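Local coordinates for hypothetical protein yfcE (PDB 1SU1), which belongs to the calcineurin-like phosphoesterase superfamily and binds two zinc ions at neighbouring metal sites, at residues Ala78-Val81 with Glu82-Glu86; Gly183-Asn187 with Asp188-Val192. All coordinates share one frame; numbering follows the deposited sequence.

Followed from the N terminus, the chain reaches contact 1 first, within helix 77-85, where residues 78-81 and 82-86 meet one helical turn apart and no loop is closed beyond that turn. This helix makes the crossover between the parallel strands 55-58 and 91-93, at one end of the six-stranded mixed sheet. Contact 2 comes much later and closes a beta hairpin, in which strands 181-186 and 189-194 run antiparallel in the other half of the same sheet, the first of them next to strand 27-31. The two contacts lie in series, neither nested nor crossed, and do not touch: their nearest atoms are about 13 Å apart and their centres about 26 Å.

Contact 1: residues Ala78-Val81 with Glu82-Glu86; sequences AKVV and ERLNE. Unlike the reference sequence in segment 78-81: V81 (reference Ala).
K79 reaches forward over one turn of alpha-helix 77-85, the crossover helix of a beta-alpha-beta unit, to meet both E82 and R83. Its backbone O accepts a nearly straight bond from R83 N at 3.2 Å. The side chain leaves with CG trans to the backbone N (chi1 -165°) and bends at chi2, which swings the amino group toward the carboxylate of E82. NZ forms a salt bridge with E82 OE1, 3.1 Å away, coming from above the carboxylate plane. Water 1 joins the same pair by a second route, accepting from K79 NZ and donating to E82 OE2, and both carboxylate oxygens are thereby engaged. The arginine approaches the lysine obliquely, with K79 NZ and R83 NH1 at 3.2 Å; both are donors, and no bond joins them. E82 probably offsets some of this like-charge proximity, while R83 NH2 has its own salt bridge to E42 on helix 38-51.

The next residue, V80, turns to the buried side. Its O receives L84 N at 2.9 Å, and its CG1 lies alongside the leucine, touching L84 CD1 at 3.6 Å. V80 packs inward on T41 of helix 38-51 and on L63, and L84 on L45, V62 and F109, so this apolar edge seats the helix against its neighbours.

V81, which is alanine in the reference sequence, repeats the pattern with N85. V81 and N85 run side by side, and the amide of N85 is held at both ends: OD1 accepts from H108 N and ND2 donates to L106 O. V81 CG1 rests 3.6 Å from N85 ND2, while V81 O takes N85 N at 3.0 Å from 20° outside the carbonyl plane.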
ATOM      1  N   ALA A  78      15.655  14.230 -14.651  1.00 17.57           N
ATOM      2  CA  ALA A  78      14.782  14.696 -15.715  1.00 19.29           C
ATOM      3  C   ALA A  78      15.167  14.100 -17.059  1.00 24.56           C
ATOM      4  O   ALA A  78      14.306  13.625 -17.803  1.00 27.88           O
ATOM      5  CB  ALA A  78      14.807  16.214 -15.784  1.00 17.36           C
ATOM      6  N   LYS A  79      16.461  14.107 -17.373  1.00 26.81           N
ATOM      7  CA  LYS A  79      16.904  13.567 -18.657  1.00 25.83           C
ATOM      8  C   LYS A  79      16.785  12.048 -18.708  1.00 19.78           C
ATOM      9  O   LYS A  79      16.424  11.490 -19.739  1.00 16.97           O
ATOM     10  CB  LYS A  79      18.347  13.998 -18.959  1.00 29.88           C
ATOM     11  CG  LYS A  79      18.760  13.782 -20.409  1.00 35.38           C
ATOM     12  CD  LYS A  79      17.922  14.627 -21.364  1.00 41.18           C
ATOM     13  CE  LYS A  79      18.332  14.397 -22.819  1.00 42.58           C
ATOM     14  NZ  LYS A  79      17.541  15.230 -23.773  1.00 47.67           N
ATOM     15  N   VAL A  80      17.090  11.369 -17.608  1.00 19.68           N
ATOM     16  CA  VAL A  80      16.962   9.906 -17.604  1.00 20.16           C
ATOM     17  C   VAL A  80      15.534   9.499 -17.995  1.00 21.04           C
ATOM     18  O   VAL A  80      15.332   8.495 -18.696  1.00 21.30           O
ATOM     19  CB  VAL A  80      17.291   9.296 -16.225  1.00 20.06           C
ATOM     20  CG1 VAL A  80      16.904   7.829 -16.198  1.00 23.79           C
ATOM     21  CG2 VAL A  80      18.778   9.435 -15.934  1.00 20.11           C
ATOM     22  N   VAL A  81      14.556  10.305 -17.575  1.00 19.08           N
ATOM     23  CA  VAL A  81      13.151  10.041 -17.880  1.00 21.30           C
ATOM     24  C   VAL A  81      12.878  10.035 -19.384  1.00 21.56           C
ATOM     25  O   VAL A  81      12.277   9.093 -19.912  1.00 20.89           O
ATOM     26  CB  VAL A  81      12.226  11.095 -17.207  1.00 20.48           C
ATOM     27  CG1 VAL A  81      10.800  10.934 -17.695  1.00 21.05           C
ATOM     28  CG2 VAL A  81      12.291  10.949 -15.704  1.00 17.87           C
ATOM     29  N   GLU A  82      13.294  11.100 -20.063  1.00 22.11           N
ATOM     30  CA  GLU A  82      13.113  11.220 -21.511  1.00 24.69           C
ATOM     31  C   GLU A  82      13.716  10.014 -22.224  1.00 22.01           C
ATOM     32  O   GLU A  82      13.113   9.453 -23.142  1.00 22.50           O
ATOM     33  CB  GLU A  82      13.802  12.485 -22.047  1.00 29.50           C
ATOM     34  CG  GLU A  82      13.000  13.765 -21.958  1.00 40.98           C
ATOM     35  CD  GLU A  82      13.830  14.995 -22.346  1.00 48.72           C
ATOM     36  OE1 GLU A  82      14.517  14.944 -23.396  1.00 47.48           O
ATOM     37  OE2 GLU A  82      13.790  16.010 -21.606  1.00 50.04           O
ATOM     38  N   ARG A  83      14.915   9.626 -21.798  1.00 19.96           N
ATOM     39  CA  ARG A  83      15.615   8.504 -22.414  1.00 21.43           C
ATOM     40  C   ARG A  83      14.960   7.142 -22.167  1.00 21.74           C
ATOM     41  O   ARG A  83      14.838   6.331 -23.090  1.00 16.86           O
ATOM     42  CB  ARG A  83      17.072   8.489 -21.946  1.00 25.62           C
ATOM     43  CG  ARG A  83      17.927   9.637 -22.520  1.00 32.88           C
ATOM     44  CD  ARG A  83      18.118   9.495 -24.034  1.00 39.91           C
ATOM     45  NE  ARG A  83      19.293  10.216 -24.523  1.00 49.02           N
ATOM     46  CZ  ARG A  83      19.307  11.500 -24.874  1.00 51.33           C
ATOM     47  NH1 ARG A  83      18.202  12.228 -24.798  1.00 55.40           N
ATOM     48  NH2 ARG A  83      20.432  12.062 -25.297  1.00 52.37           N
ATOM     49  N   LEU A  84      14.528   6.875 -20.935  1.00 21.93           N
ATOM     50  CA  LEU A  84      13.881   5.589 -20.675  1.00 20.27           C
ATOM     51  C   LEU A  84      12.542   5.480 -21.410  1.00 18.69           C
ATOM     52  O   LEU A  84      12.165   4.400 -21.858  1.00 19.16           O
ATOM     53  CB  LEU A  84      13.686   5.370 -19.169  1.00 21.60           C
ATOM     54  CG  LEU A  84      14.973   5.138 -18.368  1.00 21.26           C
ATOM     55  CD1 LEU A  84      14.662   5.045 -16.891  1.00 23.49           C
ATOM     56  CD2 LEU A  84      15.657   3.861 -18.858  1.00 21.85           C
ATOM     57  N   ASN A  85      11.841   6.597 -21.575  1.00 18.50           N
ATOM     58  CA  ASN A  85      10.555   6.558 -22.268  1.00 20.17           C
ATOM     59  C   ASN A  85      10.623   6.227 -23.753  1.00 24.56           C
ATOM     60  O   ASN A  85       9.619   5.809 -24.347  1.00 22.80           O
ATOM     61  CB  ASN A  85       9.790   7.871 -22.057  1.00 20.60           C
ATOM     62  CG  ASN A  85       9.151   7.948 -20.666  1.00 23.86           C
ATOM     63  OD1 ASN A  85       8.886   6.915 -20.043  1.00 18.09           O
ATOM     64  ND2 ASN A  85       8.903   9.159 -20.183  1.00 18.82           N
ATOM     65  N   GLU A  86      11.793   6.406 -24.365  1.00 25.33           N
ATOM     66  CA  GLU A  86      11.933   6.092 -25.788  1.00 25.77           C
ATOM     67  C   GLU A  86      11.741   4.593 -26.013  1.00 24.13           C
ATOM     68  O   GLU A  86      11.368   4.164 -27.106  1.00 25.82           O
ATOM     69  CB  GLU A  86      13.307   6.545 -26.313  1.00 28.82           C
ATOM     70  CG  GLU A  86      13.414   8.062 -26.520  1.00 33.17           C
ATOM     71  CD  GLU A  86      14.850   8.556 -26.731  1.00 42.03           C
ATOM     72  OE1 GLU A  86      15.038   9.789 -26.834  1.00 42.97           O
ATOM     73  OE2 GLU A  86      15.787   7.727 -26.791  1.00 42.46           O
TER
HETATM   74  O   HOH W   1      15.864  17.416 -22.803  1.00 51.78           O

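Contact 2: residues Gly183-Asn187 with Asp188-Val192; sequences GMLDN and DVLSV
L185 and L190 leave the two strands of a beta hairpin with different first torsions: CG of L185 stands trans to its backbone N (chi1 -176°), whereas CG of L190 lies opposite its carbonyl carbon (chi1 -78°). Both are directed to the same face of the sheet, and their chains cross at a slant, with L190 CD2 3.8 Å from L185 CB. The CD2 branch of L185 extends to the neighbouring strand, where it lies 3.4 Å from V189 O.

The leucines form a non-hydrogen-bonded antiparallel pair, flanked by backbone bonds. On one side M184 and S191 bond reciprocally: M184 N to S191 O and S191 N to M184 O are both 3.0 Å, and both donors lie in the carbonyl plane, though the first bond is the more bent. On the other side D186 N donates to V189 O at 3.1 Å. The chain then reverses through N187 and D188. N187 has a positive phi of 69° and sits at the centre of a classic gamma turn, whose closing bond from D188 N to D186 O is short (2.8 Å) but weak because it is strongly bent.

Outside the hairpin, N187 OD1 accepts from M26 N, which ties the turn to the residue just before strand 27-31. Strand 181-186 bonds along strand 27-31 and strand 189-194 along strand 200-205, so the hairpin lies in the interior of the six-stranded sheet. On the leucine face L185 and L190 both touch F30, and L190 and V192 pack on F166 of strand 163-167 in the second sheet.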
ATOM      1  N   GLY A 183      22.978  -7.037 -16.184  1.00 15.90           N
ATOM      2  CA  GLY A 183      22.852  -8.485 -16.242  1.00 12.14           C
ATOM      3  C   GLY A 183      22.183  -8.963 -17.505  1.00 11.86           C
ATOM      4  O   GLY A 183      21.564  -8.188 -18.224  1.00 12.73           O
ATOM      5  N   MET A 184      22.309 -10.252 -17.782  1.00 13.86           N
ATOM      6  CA  MET A 184      21.715 -10.816 -18.983  1.00 18.20           C
ATOM      7  C   MET A 184      21.322 -12.273 -18.761  1.00 18.76           C
ATOM      8  O   MET A 184      21.964 -12.991 -17.996  1.00 19.97           O
ATOM      9  CB  MET A 184      22.719 -10.743 -20.148  1.00 19.20           C
ATOM     10  CG  MET A 184      22.120 -10.935 -21.537  1.00 19.75           C
ATOM     11  SD  MET A 184      21.282  -9.454 -22.157  1.00 27.61           S
ATOM     12  CE  MET A 184      22.417  -8.179 -21.624  1.00 23.13           C
ATOM     13  N   LEU A 185      20.254 -12.694 -19.426  1.00 19.89           N
ATOM     14  CA  LEU A 185      19.810 -14.078 -19.362  1.00 24.49           C
ATOM     15  C   LEU A 185      19.882 -14.508 -20.814  1.00 25.77           C
ATOM     16  O   LEU A 185      19.257 -13.889 -21.674  1.00 24.20           O
ATOM     17  CB  LEU A 185      18.358 -14.178 -18.862  1.00 26.54           C
ATOM     18  CG  LEU A 185      17.658 -15.536 -18.611  1.00 29.22           C
ATOM     19  CD1 LEU A 185      16.569 -15.762 -19.646  1.00 29.59           C
ATOM     20  CD2 LEU A 185      18.647 -16.684 -18.599  1.00 23.62           C
ATOM     21  N   ASP A 186      20.684 -15.524 -21.101  1.00 29.34           N
ATOM     22  CA  ASP A 186      20.769 -16.005 -22.462  1.00 32.82           C
ATOM     23  C   ASP A 186      20.385 -17.469 -22.429  1.00 34.01           C
ATOM     24  O   ASP A 186      21.240 -18.362 -22.344  1.00 29.35           O
ATOM     25  CB  ASP A 186      22.171 -15.811 -23.036  1.00 40.14           C
ATOM     26  CG  ASP A 186      22.237 -16.143 -24.521  1.00 48.60           C
ATOM     27  OD1 ASP A 186      21.270 -15.809 -25.252  1.00 47.68           O
ATOM     28  OD2 ASP A 186      23.251 -16.735 -24.960  1.00 52.41           O
ATOM     29  N   ASN A 187      19.073 -17.685 -22.448  1.00 37.17           N
ATOM     30  CA  ASN A 187      18.477 -19.011 -22.414  1.00 39.28           C
ATOM     31  C   ASN A 187      18.660 -19.733 -21.076  1.00 37.56           C
ATOM     32  O   ASN A 187      17.716 -19.791 -20.285  1.00 39.06           O
ATOM     33  CB  ASN A 187      19.019 -19.847 -23.575  1.00 44.38           C
ATOM     34  CG  ASN A 187      18.802 -19.167 -24.922  1.00 47.95           C
ATOM     35  OD1 ASN A 187      17.700 -18.703 -25.224  1.00 48.58           O
ATOM     36  ND2 ASN A 187      19.853 -19.103 -25.733  1.00 52.97           N
ATOM     37  N   ASP A 188      19.852 -20.265 -20.804  1.00 32.93           N
ATOM     38  CA  ASP A 188      20.076 -20.973 -19.544  1.00 26.84           C
ATOM     39  C   ASP A 188      21.225 -20.480 -18.665  1.00 21.63           C
ATOM     40  O   ASP A 188      21.614 -21.165 -17.719  1.00 20.68           O
ATOM     41  CB  ASP A 188      20.263 -22.467 -19.799  1.00 31.95           C
ATOM     42  CG  ASP A 188      21.445 -22.763 -20.715  1.00 37.72           C
ATOM     43  OD1 ASP A 188      22.478 -22.059 -20.605  1.00 39.25           O
ATOM     44  OD2 ASP A 188      21.347 -23.704 -21.537  1.00 37.96           O
ATOM     45  N   VAL A 189      21.768 -19.303 -18.962  1.00 17.68           N
ATOM     46  CA  VAL A 189      22.852 -18.766 -18.143  1.00 13.23           C
ATOM     47  C   VAL A 189      22.569 -17.324 -17.758  1.00 11.77           C
ATOM     48  O   VAL A 189      22.077 -16.546 -18.571  1.00 11.54           O
ATOM     49  CB  VAL A 189      24.232 -18.831 -18.878  1.00 17.04           C
ATOM     50  CG1 VAL A 189      25.319 -18.218 -17.992  1.00  6.76           C
ATOM     51  CG2 VAL A 189      24.588 -20.282 -19.214  1.00  9.77           C
ATOM     52  N   LEU A 190      22.856 -16.985 -16.504  1.00 11.53           N
ATOM     53  CA  LEU A 190      22.656 -15.628 -16.014  1.00 16.15           C
ATOM     54  C   LEU A 190      24.036 -15.024 -15.762  1.00 16.08           C
ATOM     55  O   LEU A 190      24.833 -15.588 -15.012  1.00 15.39           O
ATOM     56  CB  LEU A 190      21.855 -15.641 -14.708  1.00 17.53           C
ATOM     57  CG  LEU A 190      20.340 -15.857 -14.825  1.00 20.52           C
ATOM     58  CD1 LEU A 190      19.774 -16.259 -13.470  1.00 21.50           C
ATOM     59  CD2 LEU A 190      19.686 -14.580 -15.338  1.00 18.74           C
ATOM     60  N   SER A 191      24.302 -13.864 -16.356  1.00 16.69           N
ATOM     61  CA  SER A 191      25.615 -13.227 -16.209  1.00 18.50           C
ATOM     62  C   SER A 191      25.607 -11.779 -15.738  1.00 16.95           C
ATOM     63  O   SER A 191      24.785 -10.974 -16.178  1.00 16.03           O
ATOM     64  CB  SER A 191      26.370 -13.264 -17.553  1.00 15.93           C
ATOM     65  OG  SER A 191      26.494 -14.582 -18.062  1.00 16.38           O
ATOM     66  N   VAL A 192      26.546 -11.454 -14.854  1.00 17.05           N
ATOM     67  CA  VAL A 192      26.726 -10.085 -14.381  1.00 20.77           C
ATOM     68  C   VAL A 192      27.875  -9.567 -15.269  1.00 23.94           C
ATOM     69  O   VAL A 192      28.952 -10.164 -15.305  1.00 24.08           O
ATOM     70  CB  VAL A 192      27.169 -10.037 -12.910  1.00 20.54           C
ATOM     71  CG1 VAL A 192      27.290  -8.588 -12.455  1.00 24.27           C
ATOM     72  CG2 VAL A 192      26.160 -10.777 -12.033  1.00 21.54           C
TER